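Local coordinates for protein alpha-acetolactate decarboxylase (Bacillus subtilis subsp. spizizenii, PDB 6J3D) that probably catalyses the decarboxylation of (2S)-2-acetolactate to (R)-acetoin, a step towards butanediol, and carries a bound zinc ion, at residues Y29-M34 and N230-N235; S36-V41 and L244-F249; F57-F62 and V180-P185; L79-T84 and T149-E154; P159-V164 and I253-G258. All coordinates share one frame; numbering follows the deposited sequence. Where two conformers were deposited one is given.

Overall arrangement
The five contacts lie at different distances from the zinc site of H197, H199 and H210. Interaction 3 lies deepest, its centre about 4 Å from that of the chain, and the side chain of I59 comes about 5 Å from the metal. Interaction 5 contains E257, whose side chain is about 4 Å from the zinc. Segment 29-34 of interaction 1 leads, one residue on, into 36-41 of interaction 2, and its M34 packs on T256 and E257 of interaction 5. Interactions 2 and 5, with centres about 10 Å apart, are joined by a probable backbone hydrogen bond of 3.0 Å between L38 O and M160 N. Interaction 4 reaches interaction 5 through Q153 and A163, and interaction 3 through V150 and T61.

Interaction 1 of 5, residues Y29-M34 and N230-N235; sequences YQVSTM and NLRLPN
Y29, Q30 and V31 run beside N230, L231 and R232 as a parallel beta ladder between strands 27-31 and 219-232. The axes of the paired segments approach to 4.7 Å, and their N-to-C directions differ by 24°.

Backbone bonds carry this ladder. Q30 N donates to N230 O over 2.9 Å, and R232 N donates to Q30 O over 2.8 Å. Q30 therefore bonds to the two residues flanking its partner L231, as parallel pairing requires. S32 N to R232 O continues the alternation past the end of strand 29-31.

Polar side chains work on the face bearing Y29, N230, V31 and R232. R232 NH1 donates to Y29 OH over 2.9 Å with an N-H...O angle of 155°, the hydroxyl lying at the guanidinium edge and in its plane. The extended R232 chain brings CD close to the same oxygen. Along the CD1-CE1 edge of the ring lies N230 ND2, which hydrogen-bonds to Q27. Y54 stacks on Y29 and gives NH1 a further, weak bond. A phenylalanine in place of Y29 would keep the ring, but it would probably leave R232 NH1 without this acceptor and its guanidinium freer to swing.

On the face of Q30 and L231, Q30 CG touches L231 CD1 at 3.9 Å. Q30 bends at chi2 (60°), turning its amide so that NE2 bonds to S32 O while OE1 bonds to S98. N230-R232 also pair antiparallel with a strand of the second subunit. Beyond the ladder, S32 OG rests against P234 CG at 3.5 Å.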
# COMPACT_ATOMS: atom_id res chain seq x y z
N TYR A 29 -5.27 4.14 -8.45
CA TYR A 29 -5.67 2.79 -8.55
C TYR A 29 -4.47 2.03 -9.04
O TYR A 29 -3.99 2.25 -10.17
CB TYR A 29 -6.87 2.65 -9.49
CG TYR A 29 -7.54 1.34 -9.41
CD1 TYR A 29 -8.42 1.06 -8.37
CD2 TYR A 29 -7.32 0.37 -10.38
CE1 TYR A 29 -9.06 -0.16 -8.28
CE2 TYR A 29 -7.97 -0.87 -10.30
CZ TYR A 29 -8.83 -1.11 -9.23
OH TYR A 29 -9.48 -2.30 -9.07
N GLN A 30 -3.97 1.15 -8.16
CA GLN A 30 -2.72 0.43 -8.31
C GLN A 30 -2.97 -1.04 -8.58
O GLN A 30 -3.49 -1.75 -7.74
CB GLN A 30 -1.84 0.58 -7.08
CG GLN A 30 -0.52 -0.20 -7.14
CD GLN A 30 0.32 0.22 -8.30
OE1 GLN A 30 0.50 1.46 -8.50
NE2 GLN A 30 0.79 -0.75 -9.12
N VAL A 31 -2.61 -1.48 -9.78
CA VAL A 31 -2.80 -2.86 -10.17
C VAL A 31 -1.53 -3.63 -9.92
O VAL A 31 -0.51 -3.42 -10.57
CB VAL A 31 -3.25 -2.92 -11.67
CG1 VAL A 31 -3.13 -4.31 -12.25
CG2 VAL A 31 -4.65 -2.34 -11.85
N SER A 32 -1.61 -4.55 -8.96
CA SER A 32 -0.55 -5.44 -8.53
C SER A 32 0.66 -4.67 -7.99
O SER A 32 0.59 -3.45 -7.72
CB SER A 32 -0.13 -6.43 -9.62
OG SER A 32 0.57 -7.53 -9.10
N THR A 33 1.75 -5.40 -7.77
CA THR A 33 2.93 -4.82 -7.08
C THR A 33 4.17 -4.85 -7.93
O THR A 33 4.34 -5.74 -8.80
CB THR A 33 3.27 -5.56 -5.78
OG1 THR A 33 3.90 -6.85 -6.04
CG2 THR A 33 2.02 -5.74 -4.89
N MET A 34 5.05 -3.89 -7.71
CA MET A 34 6.32 -3.85 -8.42
C MET A 34 7.19 -5.07 -8.06
O MET A 34 7.88 -5.60 -8.95
CB MET A 34 7.04 -2.50 -8.13
CG MET A 34 8.35 -2.38 -8.87
SD MET A 34 8.09 -2.32 -10.66
CE MET A 34 9.66 -2.96 -11.20
N ASN A 230 -5.36 2.60 -3.81
CA ASN A 230 -6.19 1.39 -3.77
C ASN A 230 -5.41 0.31 -4.51
O ASN A 230 -5.29 0.39 -5.75
CB ASN A 230 -7.47 1.79 -4.49
CG ASN A 230 -8.55 0.86 -4.34
OD1 ASN A 230 -8.38 -0.30 -3.92
ND2 ASN A 230 -9.76 1.35 -4.72
N LEU A 231 -4.89 -0.67 -3.79
CA LEU A 231 -4.11 -1.76 -4.38
C LEU A 231 -5.01 -2.94 -4.71
O LEU A 231 -5.70 -3.44 -3.82
CB LEU A 231 -3.04 -2.20 -3.41
CG LEU A 231 -2.25 -3.46 -3.71
CD1 LEU A 231 -1.45 -3.32 -5.02
CD2 LEU A 231 -1.32 -3.78 -2.54
N ARG A 232 -4.94 -3.38 -5.96
CA ARG A 232 -5.77 -4.46 -6.48
C ARG A 232 -4.82 -5.61 -6.79
O ARG A 232 -3.98 -5.49 -7.68
CB ARG A 232 -6.49 -3.97 -7.74
CG ARG A 232 -7.31 -5.06 -8.42
CD ARG A 232 -7.50 -4.84 -9.88
NE ARG A 232 -8.36 -5.88 -10.51
CZ ARG A 232 -9.60 -5.68 -10.96
NH1 ARG A 232 -10.21 -4.49 -10.86
NH2 ARG A 232 -10.25 -6.69 -11.54
N LEU A 233 -5.01 -6.74 -6.12
CA LEU A 233 -4.15 -7.91 -6.29
C LEU A 233 -4.74 -8.82 -7.37
O LEU A 233 -5.98 -8.93 -7.50
CB LEU A 233 -3.94 -8.68 -4.99
CG LEU A 233 -3.25 -7.87 -3.90
CD1 LEU A 233 -3.13 -8.72 -2.68
CD2 LEU A 233 -1.89 -7.31 -4.35
N PRO A 234 -3.87 -9.47 -8.14
CA PRO A 234 -4.35 -10.42 -9.17
C PRO A 234 -4.84 -11.73 -8.64
O PRO A 234 -4.30 -12.24 -7.66
CB PRO A 234 -3.11 -10.66 -10.06
CG PRO A 234 -2.01 -9.92 -9.47
CD PRO A 234 -2.42 -9.27 -8.20
N ASN A 235 -5.89 -12.26 -9.25
CA ASN A 235 -6.43 -13.56 -8.85
C ASN A 235 -5.83 -14.60 -9.80
O ASN A 235 -6.57 -15.30 -10.50
CB ASN A 235 -7.94 -13.52 -9.01
CG ASN A 235 -8.61 -14.68 -8.35
OD1 ASN A 235 -8.15 -15.15 -7.33
ND2 ASN A 235 -9.72 -15.15 -8.93

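Interaction 2 of 5, residues S36-V41 and L244-F249; sequences SLLDGV and LDNPDF
L244 lays one methyl on the backbone of S36, where helix 34-38 meets the loop between helices 237-241 and 249-257. The helix ends in a Schellman motif: G40 has a positive phi of 82°, and V41 N and G40 N bond back to S36 O and L37 O. The facing loop contains a type I beta turn from N246 to F249.

The tight part rests on a single branch. L244 CD2 approaches S36 CA to 3.5 Å and S36 N to 3.8 Å, so the methyl sits against main chain more closely than against any side chain here. D39 CB bounds the same methyl on another side. L244 CG stands anti to the carbonyl carbon (chi1 -55°), which swings the branch over to the helix. L244 also packs on N131 of the second subunit, while F239 of helix 237-241 touches S36.

The part around L38 is looser, a methyl against an amide nitrogen and one apolar touch, and the two segments together bury just 206 Å². L38 CD1 reaches N246 ND2 at 3.8 Å, the two side chains crossing at about a right angle, and it meets F249 CB only at 4.3 Å. L38 is nevertheless buried, because D252, I253 and T256 of helix 249-257 pack against it. The N246 amide has its polar partner there too, ND2 bonding to D252. The solvent side belongs to the exposed P247 and D248, through which the chain bends out, and the turn closes with F249 N bonded to N246 O at 3.1 Å.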
# COMPACT_ATOMS: atom_id res chain seq x y z
N SER A 36 6.19 -8.15 -7.53
CA SER A 36 5.69 -9.26 -8.35
C SER A 36 6.26 -9.16 -9.76
O SER A 36 6.64 -10.16 -10.35
CB SER A 36 4.15 -9.24 -8.39
OG SER A 36 3.63 -10.30 -9.20
N LEU A 37 6.32 -7.94 -10.31
CA LEU A 37 6.88 -7.76 -11.62
C LEU A 37 8.39 -8.10 -11.60
O LEU A 37 8.91 -8.75 -12.50
CB LEU A 37 6.60 -6.33 -12.14
CG LEU A 37 6.64 -6.15 -13.62
CD1 LEU A 37 5.48 -6.83 -14.35
CD2 LEU A 37 6.60 -4.65 -13.87
N LEU A 38 9.09 -7.71 -10.54
CA LEU A 38 10.54 -8.08 -10.41
C LEU A 38 10.76 -9.58 -10.46
O LEU A 38 11.76 -10.04 -11.02
CB LEU A 38 11.12 -7.59 -9.08
CG LEU A 38 11.29 -6.10 -8.88
CD1 LEU A 38 11.92 -5.89 -7.48
CD2 LEU A 38 12.11 -5.43 -10.01
N ASP A 39 9.84 -10.32 -9.84
CA ASP A 39 9.89 -11.78 -9.78
C ASP A 39 9.47 -12.46 -11.07
O ASP A 39 9.40 -13.69 -11.09
CB ASP A 39 9.00 -12.31 -8.65
CG ASP A 39 9.29 -13.77 -8.31
OD1 ASP A 39 10.48 -14.12 -8.11
OD2 ASP A 39 8.32 -14.57 -8.21
N GLY A 40 9.21 -11.70 -12.13
CA GLY A 40 8.86 -12.32 -13.41
C GLY A 40 7.39 -12.72 -13.54
O GLY A 40 7.05 -13.56 -14.38
N VAL A 41 6.50 -12.10 -12.75
CA VAL A 41 5.06 -12.33 -12.88
C VAL A 41 4.57 -11.35 -13.94
O VAL A 41 4.12 -10.24 -13.63
CB VAL A 41 4.31 -12.18 -11.54
CG1 VAL A 41 2.80 -12.48 -11.71
CG2 VAL A 41 4.93 -13.09 -10.46
N LEU A 244 7.87 -13.60 -3.32
CA LEU A 244 8.11 -12.15 -3.29
C LEU A 244 9.04 -11.69 -2.16
O LEU A 244 9.13 -10.50 -1.87
CB LEU A 244 6.78 -11.41 -3.13
CG LEU A 244 5.71 -11.71 -4.17
CD1 LEU A 244 4.51 -10.83 -3.91
CD2 LEU A 244 6.23 -11.44 -5.63
N ASP A 245 9.74 -12.62 -1.53
CA ASP A 245 10.70 -12.23 -0.52
C ASP A 245 11.95 -11.83 -1.29
O ASP A 245 12.61 -12.67 -1.89
CB ASP A 245 11.00 -13.39 0.44
CG ASP A 245 12.05 -13.04 1.49
OD1 ASP A 245 12.28 -11.83 1.73
OD2 ASP A 245 12.64 -13.97 2.09
N ASN A 246 12.23 -10.55 -1.32
CA ASN A 246 13.40 -10.04 -2.01
C ASN A 246 13.98 -8.98 -1.12
O ASN A 246 13.52 -7.85 -1.16
CB ASN A 246 12.98 -9.47 -3.37
CG ASN A 246 14.15 -8.95 -4.20
OD1 ASN A 246 15.30 -8.94 -3.76
ND2 ASN A 246 13.84 -8.50 -5.41
N PRO A 247 14.96 -9.34 -0.27
CA PRO A 247 15.52 -8.33 0.63
C PRO A 247 16.13 -7.13 -0.09
O PRO A 247 16.16 -6.02 0.47
CB PRO A 247 16.61 -9.10 1.40
CG PRO A 247 16.29 -10.51 1.25
CD PRO A 247 15.54 -10.68 -0.03
N ASP A 248 16.58 -7.35 -1.33
CA ASP A 248 17.22 -6.32 -2.16
C ASP A 248 16.28 -5.70 -3.20
O ASP A 248 16.73 -5.20 -4.24
CB ASP A 248 18.41 -6.92 -2.90
CG ASP A 248 19.38 -7.62 -1.98
OD1 ASP A 248 19.80 -6.98 -0.98
OD2 ASP A 248 19.71 -8.80 -2.25
N PHE A 249 14.98 -5.72 -2.90
CA PHE A 249 13.97 -5.22 -3.84
C PHE A 249 14.18 -3.74 -4.21
O PHE A 249 13.94 -3.36 -5.36
CB PHE A 249 12.56 -5.45 -3.27
CG PHE A 249 12.18 -4.45 -2.22
CD1 PHE A 249 12.57 -4.63 -0.89
CD2 PHE A 249 11.45 -3.31 -2.56
CE1 PHE A 249 12.22 -3.71 0.07
CE2 PHE A 249 11.11 -2.38 -1.60
CZ PHE A 249 11.48 -2.57 -0.29

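Interaction 3 of 5, residues F57-F62 and V180-P185; sequences FGIGTF and VGFLTP
F57 drives its ring between V180 and F182 where strand 57-61 passes over strand 175-184 almost at a right angle, the segment axes crossing at -86° and 6.4 Å apart. This is face-to-face strand packing in the core, without a beta ladder between the segments. CB and CG make no close contact with 180-185; with CG anti to the backbone N (chi1 177°), they only carry the ring across, and touching starts at CD2, 3.8 Å from F182 CZ. Farther out, the ring edge at CE2 faces G181 O, in the ring plane, while CE1 presses on V180 CG1 at 3.4 Å. The tip, CZ, lies 3.5 Å from V180 CB. F57 thus turns an edge to the face of F182, an offset edge-to-face pair with planes at 81°. I59 CG1 lies in the F182 ring plane at its edge, and I59 also touches the zinc ligands H197 and H199. A leucine at F57 would probably leave the F182 face without its aromatic partner and open a gap beside V180. The surfaces are almost wholly apolar, so cohesion comes from close fit, probably helped by weakly polar ring-edge contacts to the F182 face and G181 O.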
# COMPACT_ATOMS: atom_id res chain seq x y z
N PHE A 57 -5.94 8.59 -16.87
CA PHE A 57 -4.53 8.91 -16.84
C PHE A 57 -3.80 7.74 -16.21
O PHE A 57 -4.28 7.16 -15.23
CB PHE A 57 -4.40 10.12 -15.91
CG PHE A 57 -3.00 10.61 -15.66
CD1 PHE A 57 -2.57 11.79 -16.19
CD2 PHE A 57 -2.18 9.95 -14.76
CE1 PHE A 57 -1.28 12.30 -15.86
CE2 PHE A 57 -0.92 10.44 -14.44
CZ PHE A 57 -0.47 11.60 -15.00
N GLY A 58 -2.67 7.34 -16.76
CA GLY A 58 -1.91 6.23 -16.14
C GLY A 58 -0.72 5.72 -16.93
O GLY A 58 -0.47 6.16 -18.07
N ILE A 59 -0.00 4.80 -16.29
CA ILE A 59 1.19 4.19 -16.83
C ILE A 59 1.28 2.76 -16.38
O ILE A 59 0.58 2.35 -15.45
CB ILE A 59 2.49 4.92 -16.37
CG1 ILE A 59 2.66 4.88 -14.84
CG2 ILE A 59 2.55 6.37 -16.98
CD1 ILE A 59 4.01 5.37 -14.40
N GLY A 60 2.13 2.00 -17.04
CA GLY A 60 2.38 0.63 -16.64
C GLY A 60 2.93 -0.18 -17.76
O GLY A 60 3.63 0.34 -18.63
N THR A 61 2.65 -1.48 -17.70
CA THR A 61 3.04 -2.35 -18.81
C THR A 61 1.89 -3.31 -19.16
O THR A 61 0.77 -3.12 -18.71
CB THR A 61 4.36 -3.09 -18.50
OG1 THR A 61 4.81 -3.81 -19.70
CG2 THR A 61 4.20 -4.00 -17.33
N PHE A 62 2.16 -4.25 -20.05
CA PHE A 62 1.14 -5.13 -20.57
C PHE A 62 1.60 -6.55 -20.25
O PHE A 62 2.78 -6.78 -19.94
CB PHE A 62 1.02 -4.97 -22.07
CG PHE A 62 0.39 -3.68 -22.50
CD1 PHE A 62 -0.96 -3.60 -22.84
CD2 PHE A 62 1.15 -2.53 -22.62
CE1 PHE A 62 -1.52 -2.41 -23.29
CE2 PHE A 62 0.58 -1.37 -23.02
CZ PHE A 62 -0.75 -1.29 -23.34
N VAL A 180 4.01 11.70 -18.42
CA VAL A 180 3.04 11.49 -17.34
C VAL A 180 3.55 10.44 -16.40
O VAL A 180 4.28 9.50 -16.80
CB VAL A 180 1.62 11.10 -17.81
CG1 VAL A 180 0.94 12.30 -18.50
CG2 VAL A 180 1.63 9.84 -18.66
N GLY A 181 3.18 10.58 -15.13
CA GLY A 181 3.46 9.52 -14.19
C GLY A 181 3.03 9.86 -12.80
O GLY A 181 2.20 10.73 -12.59
N PHE A 182 3.68 9.19 -11.86
CA PHE A 182 3.30 9.27 -10.47
C PHE A 182 4.49 9.50 -9.58
O PHE A 182 5.60 9.04 -9.87
CB PHE A 182 2.58 7.98 -10.06
CG PHE A 182 1.29 7.76 -10.76
CD1 PHE A 182 0.16 8.42 -10.35
CD2 PHE A 182 1.22 6.92 -11.88
CE1 PHE A 182 -1.06 8.20 -11.03
CE2 PHE A 182 0.02 6.73 -12.53
CZ PHE A 182 -1.09 7.37 -12.14
N LEU A 183 4.25 10.21 -8.46
CA LEU A 183 5.24 10.43 -7.41
C LEU A 183 4.74 9.63 -6.20
O LEU A 183 3.60 9.84 -5.78
CB LEU A 183 5.31 11.90 -7.07
CG LEU A 183 5.47 12.95 -8.13
CD1 LEU A 183 5.94 14.20 -7.41
CD2 LEU A 183 6.29 12.56 -9.29
N THR A 184 5.54 8.66 -5.75
CA THR A 184 5.17 7.68 -4.74
C THR A 184 6.04 7.85 -3.51
O THR A 184 7.28 7.89 -3.60
CB THR A 184 5.34 6.27 -5.30
OG1 THR A 184 4.43 6.10 -6.40
CG2 THR A 184 5.03 5.24 -4.27
N PRO A 185 5.40 7.95 -2.34
CA PRO A 185 6.19 8.04 -1.11
C PRO A 185 6.97 6.74 -0.78
O PRO A 185 6.59 5.64 -1.20
CB PRO A 185 5.14 8.31 -0.03
CG PRO A 185 3.85 8.34 -0.65
CD PRO A 185 3.96 8.03 -2.10

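Interaction 4 of 5, residues L79-T84 and T149-E154; sequences LRSDGT and TVELQE
S81 and T149 bring their CA atoms to 5.5 Å where the tip of the hairpin formed by strands 75-80 and 84-87 meets the loop after strand 141-148, without a ladder between them. The hairpin is closed by R80 N bonded to T84 O and by G83 N bonded to R80 O. One water joins the two backbones, accepting from S81 N at 3.0 Å and donating to V150 O at 2.7 Å.

Among the side chains, S81 OG donates over 2.8 Å to E151 OE2, which accepts on its anti lone pair, away from the other carboxylate oxygen. The hydroxyl stands between the backbone N and carbonyl carbon (chi1 60°), and E151 stretches beyond CG to meet it. T149 OG1 presses on S81 CB at 3.2 Å but makes a poor angle with S81 N, whose N-H bonds to the water. Within the hairpin, D82 OD2 accepts from T84 N in an Asx turn and from T84 OG1 at 2.6 Å, both donors arriving from the same face of the carboxylate.

P168 packs on S81, T149 and E151 together. L79 packs on I70 of strand 68-72 and A85 of strand 84-87, while T149 touches E68 of strand 68-72. E68, a known zinc ligand of this protein though not bound to the metal in this chain, also bonds through OE2 to V150 N, tying the loop to that strand.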
# COMPACT_ATOMS: atom_id res chain seq x y z
N LEU A 79 3.22 1.37 -26.29
CA LEU A 79 4.45 1.71 -27.03
C LEU A 79 5.42 0.54 -27.06
O LEU A 79 5.81 0.03 -26.00
CB LEU A 79 5.12 2.94 -26.42
CG LEU A 79 4.31 4.25 -26.41
CD1 LEU A 79 5.05 5.34 -25.68
CD2 LEU A 79 3.99 4.66 -27.82
N ARG A 80 5.74 0.07 -28.27
CA ARG A 80 6.65 -1.05 -28.46
C ARG A 80 7.99 -0.56 -29.02
O ARG A 80 8.09 0.53 -29.57
CB ARG A 80 6.06 -2.05 -29.45
CG ARG A 80 4.86 -2.81 -28.94
CD ARG A 80 4.53 -3.94 -29.85
NE ARG A 80 3.53 -4.85 -29.30
CZ ARG A 80 2.27 -4.95 -29.74
NH1 ARG A 80 1.82 -4.13 -30.69
NH2 ARG A 80 1.44 -5.83 -29.20
N SER A 81 9.00 -1.40 -28.89
CA SER A 81 10.37 -1.07 -29.28
C SER A 81 10.55 -0.92 -30.79
O SER A 81 11.59 -0.43 -31.24
CB SER A 81 11.32 -2.16 -28.81
OG SER A 81 10.95 -3.40 -29.39
N ASP A 82 9.55 -1.32 -31.56
CA ASP A 82 9.58 -1.06 -33.01
C ASP A 82 9.17 0.39 -33.41
O ASP A 82 9.04 0.70 -34.60
CB ASP A 82 8.74 -2.11 -33.73
CG ASP A 82 7.24 -2.04 -33.40
OD1 ASP A 82 6.47 -2.89 -33.95
OD2 ASP A 82 6.85 -1.13 -32.62
N GLY A 83 9.01 1.28 -32.43
CA GLY A 83 8.68 2.67 -32.71
C GLY A 83 7.24 2.91 -33.11
O GLY A 83 6.93 3.91 -33.78
N THR A 84 6.35 2.00 -32.72
CA THR A 84 4.92 2.19 -32.90
C THR A 84 4.19 2.35 -31.58
O THR A 84 4.60 1.81 -30.54
CB THR A 84 4.30 1.01 -33.59
OG1 THR A 84 4.45 -0.14 -32.77
CG2 THR A 84 4.94 0.80 -34.99
N THR A 149 11.89 0.75 -23.67
CA THR A 149 10.60 0.09 -23.86
C THR A 149 10.84 -1.39 -23.59
O THR A 149 11.61 -2.03 -24.30
CB THR A 149 10.03 0.25 -25.30
OG1 THR A 149 10.97 -0.31 -26.24
CG2 THR A 149 9.75 1.73 -25.64
N VAL A 150 10.16 -1.94 -22.59
CA VAL A 150 10.22 -3.38 -22.34
C VAL A 150 9.63 -4.13 -23.53
O VAL A 150 8.77 -3.60 -24.24
CB VAL A 150 9.50 -3.80 -21.01
CG1 VAL A 150 10.26 -3.22 -19.78
CG2 VAL A 150 8.04 -3.36 -20.99
N GLU A 151 10.11 -5.37 -23.74
CA GLU A 151 9.74 -6.13 -24.93
C GLU A 151 9.14 -7.46 -24.51
O GLU A 151 9.46 -8.00 -23.45
CB GLU A 151 10.98 -6.43 -25.79
CG GLU A 151 11.70 -5.19 -26.33
CD GLU A 151 12.86 -5.57 -27.26
OE1 GLU A 151 13.84 -6.18 -26.77
OE2 GLU A 151 12.77 -5.27 -28.47
N LEU A 152 8.29 -7.98 -25.39
CA LEU A 152 7.61 -9.26 -25.18
C LEU A 152 8.59 -10.35 -24.75
O LEU A 152 9.62 -10.58 -25.40
CB LEU A 152 6.83 -9.68 -26.44
CG LEU A 152 6.04 -11.02 -26.31
CD1 LEU A 152 4.68 -10.92 -26.97
CD2 LEU A 152 6.84 -12.14 -26.89
N GLN A 153 8.24 -11.01 -23.64
CA GLN A 153 9.00 -12.09 -23.04
C GLN A 153 8.30 -13.41 -23.33
O GLN A 153 7.07 -13.45 -23.45
CB GLN A 153 9.07 -11.90 -21.53
CG GLN A 153 9.65 -10.59 -21.08
CD GLN A 153 11.15 -10.48 -21.33
OE1 GLN A 153 11.93 -11.29 -20.81
NE2 GLN A 153 11.56 -9.46 -22.08
N GLU A 154 9.08 -14.49 -23.42
CA GLU A 154 8.55 -15.85 -23.60
C GLU A 154 8.80 -16.66 -22.33
O GLU A 154 9.82 -16.49 -21.66
CB GLU A 154 9.22 -16.54 -24.79
CG GLU A 154 9.31 -15.72 -26.07
CD GLU A 154 7.98 -15.54 -26.80
OE1 GLU A 154 6.93 -16.02 -26.30
OE2 GLU A 154 7.99 -14.91 -27.90
O HOH W 1 8.18 -3.46 -26.92

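Interaction 5 of 5, residues P159-V164 and I253-G258; sequences PMVEAV and IETTEG
M160 CE comes to the edge of the E257 carboxylate, the one flat side-chain group of this contact, close to its plane and 3.7 Å from OE2. The M160 chain runs extended beyond CG (chi2 -174°), which carries its methyl to that oxygen, and the two side chains cross at about a right angle. M34 CE lies over one face of the carboxylate, at OE2, and R148 NH2 forms a salt bridge with the same oxygen. E257 is a known zinc ligand of this protein, though not bound to the metal in this chain; its side chain stands about 4 Å from the zinc, beside H197 and H210.

The rest is the packing of two short helices, 160-163 and the C-terminal end of 249-257, with T256 directed at its partner. T256 CG2 approaches V161 CG2 to 3.7 Å and V164 CG2 to 4.2 Å. M160 SD lies 4.2 Å from T256 CB. On the solvent side T255 CG2 meets V161 CG2 at 4.1 Å, its hydroxyl being bonded to K251 O. Within each helix the i to i+4 bonds run on, V164 N to M160 O and E257 N to I253 O, the latter at 2.8 Å. R148 NH1 bonds to T256 O.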
# COMPACT_ATOMS: atom_id res chain seq x y z
N PRO A 159 13.61 -13.10 -14.08
CA PRO A 159 13.47 -11.89 -13.27
C PRO A 159 13.69 -10.63 -14.11
O PRO A 159 14.51 -10.63 -15.03
CB PRO A 159 14.57 -12.02 -12.23
CG PRO A 159 14.79 -13.50 -12.09
CD PRO A 159 14.51 -14.08 -13.44
N MET A 160 12.98 -9.58 -13.74
CA MET A 160 13.01 -8.34 -14.51
C MET A 160 14.40 -7.71 -14.58
O MET A 160 14.72 -7.09 -15.59
CB MET A 160 11.99 -7.34 -13.97
CG MET A 160 11.59 -6.25 -15.01
SD MET A 160 10.53 -5.05 -14.20
CE MET A 160 10.46 -3.83 -15.54
N VAL A 161 15.22 -7.86 -13.53
CA VAL A 161 16.62 -7.37 -13.61
C VAL A 161 17.35 -8.04 -14.80
O VAL A 161 18.14 -7.38 -15.50
CB VAL A 161 17.38 -7.52 -12.25
CG1 VAL A 161 18.90 -7.46 -12.42
CG2 VAL A 161 16.91 -6.45 -11.24
N GLU A 162 17.06 -9.32 -15.06
CA GLU A 162 17.60 -10.04 -16.23
C GLU A 162 16.90 -9.55 -17.50
O GLU A 162 17.56 -9.17 -18.48
CB GLU A 162 17.48 -11.58 -16.06
N ALA A 163 15.57 -9.49 -17.46
CA ALA A 163 14.77 -9.07 -18.63
C ALA A 163 15.23 -7.72 -19.21
O ALA A 163 15.35 -7.58 -20.43
CB ALA A 163 13.27 -9.03 -18.27
N VAL A 164 15.51 -6.74 -18.35
CA VAL A 164 15.86 -5.38 -18.84
C VAL A 164 17.32 -5.24 -19.28
O VAL A 164 17.70 -4.20 -19.81
CB VAL A 164 15.56 -4.25 -17.80
CG1 VAL A 164 14.12 -4.27 -17.36
CG2 VAL A 164 16.51 -4.32 -16.62
N ILE A 253 14.64 -2.39 -7.90
CA ILE A 253 13.73 -1.39 -8.49
C ILE A 253 14.53 -0.23 -9.13
O ILE A 253 14.22 0.23 -10.25
CB ILE A 253 12.71 -0.89 -7.46
CG1 ILE A 253 11.68 -1.98 -7.21
CG2 ILE A 253 12.03 0.41 -7.97
CD1 ILE A 253 10.73 -1.72 -6.05
N GLU A 254 15.58 0.22 -8.44
CA GLU A 254 16.48 1.24 -9.01
C GLU A 254 17.14 0.75 -10.30
O GLU A 254 17.17 1.47 -11.31
CB GLU A 254 17.52 1.71 -7.97
CG GLU A 254 16.94 2.66 -6.91
N THR A 255 17.62 -0.50 -10.29
CA THR A 255 18.20 -1.11 -11.50
C THR A 255 17.20 -1.18 -12.69
O THR A 255 17.58 -0.92 -13.85
CB THR A 255 18.68 -2.54 -11.19
OG1 THR A 255 19.68 -2.48 -10.17
CG2 THR A 255 19.25 -3.25 -12.44
N THR A 256 15.95 -1.55 -12.42
CA THR A 256 14.97 -1.74 -13.53
C THR A 256 14.26 -0.45 -13.94
O THR A 256 13.86 -0.30 -15.12
CB THR A 256 13.92 -2.83 -13.21
OG1 THR A 256 13.10 -2.42 -12.12
CG2 THR A 256 14.59 -4.14 -12.86
N GLU A 257 14.12 0.50 -13.02
CA GLU A 257 13.34 1.73 -13.29
C GLU A 257 14.15 3.00 -13.40
O GLU A 257 13.70 3.95 -14.04
CB GLU A 257 12.30 1.97 -12.19
CG GLU A 257 11.49 0.73 -11.86
CD GLU A 257 10.58 0.35 -13.01
OE1 GLU A 257 9.59 1.08 -13.18
OE2 GLU A 257 10.86 -0.66 -13.71
N GLY A 258 15.29 3.07 -12.73
CA GLY A 258 16.24 4.15 -12.95
C GLY A 258 16.98 3.84 -14.24
O GLY A 258 18.06 4.39 -14.50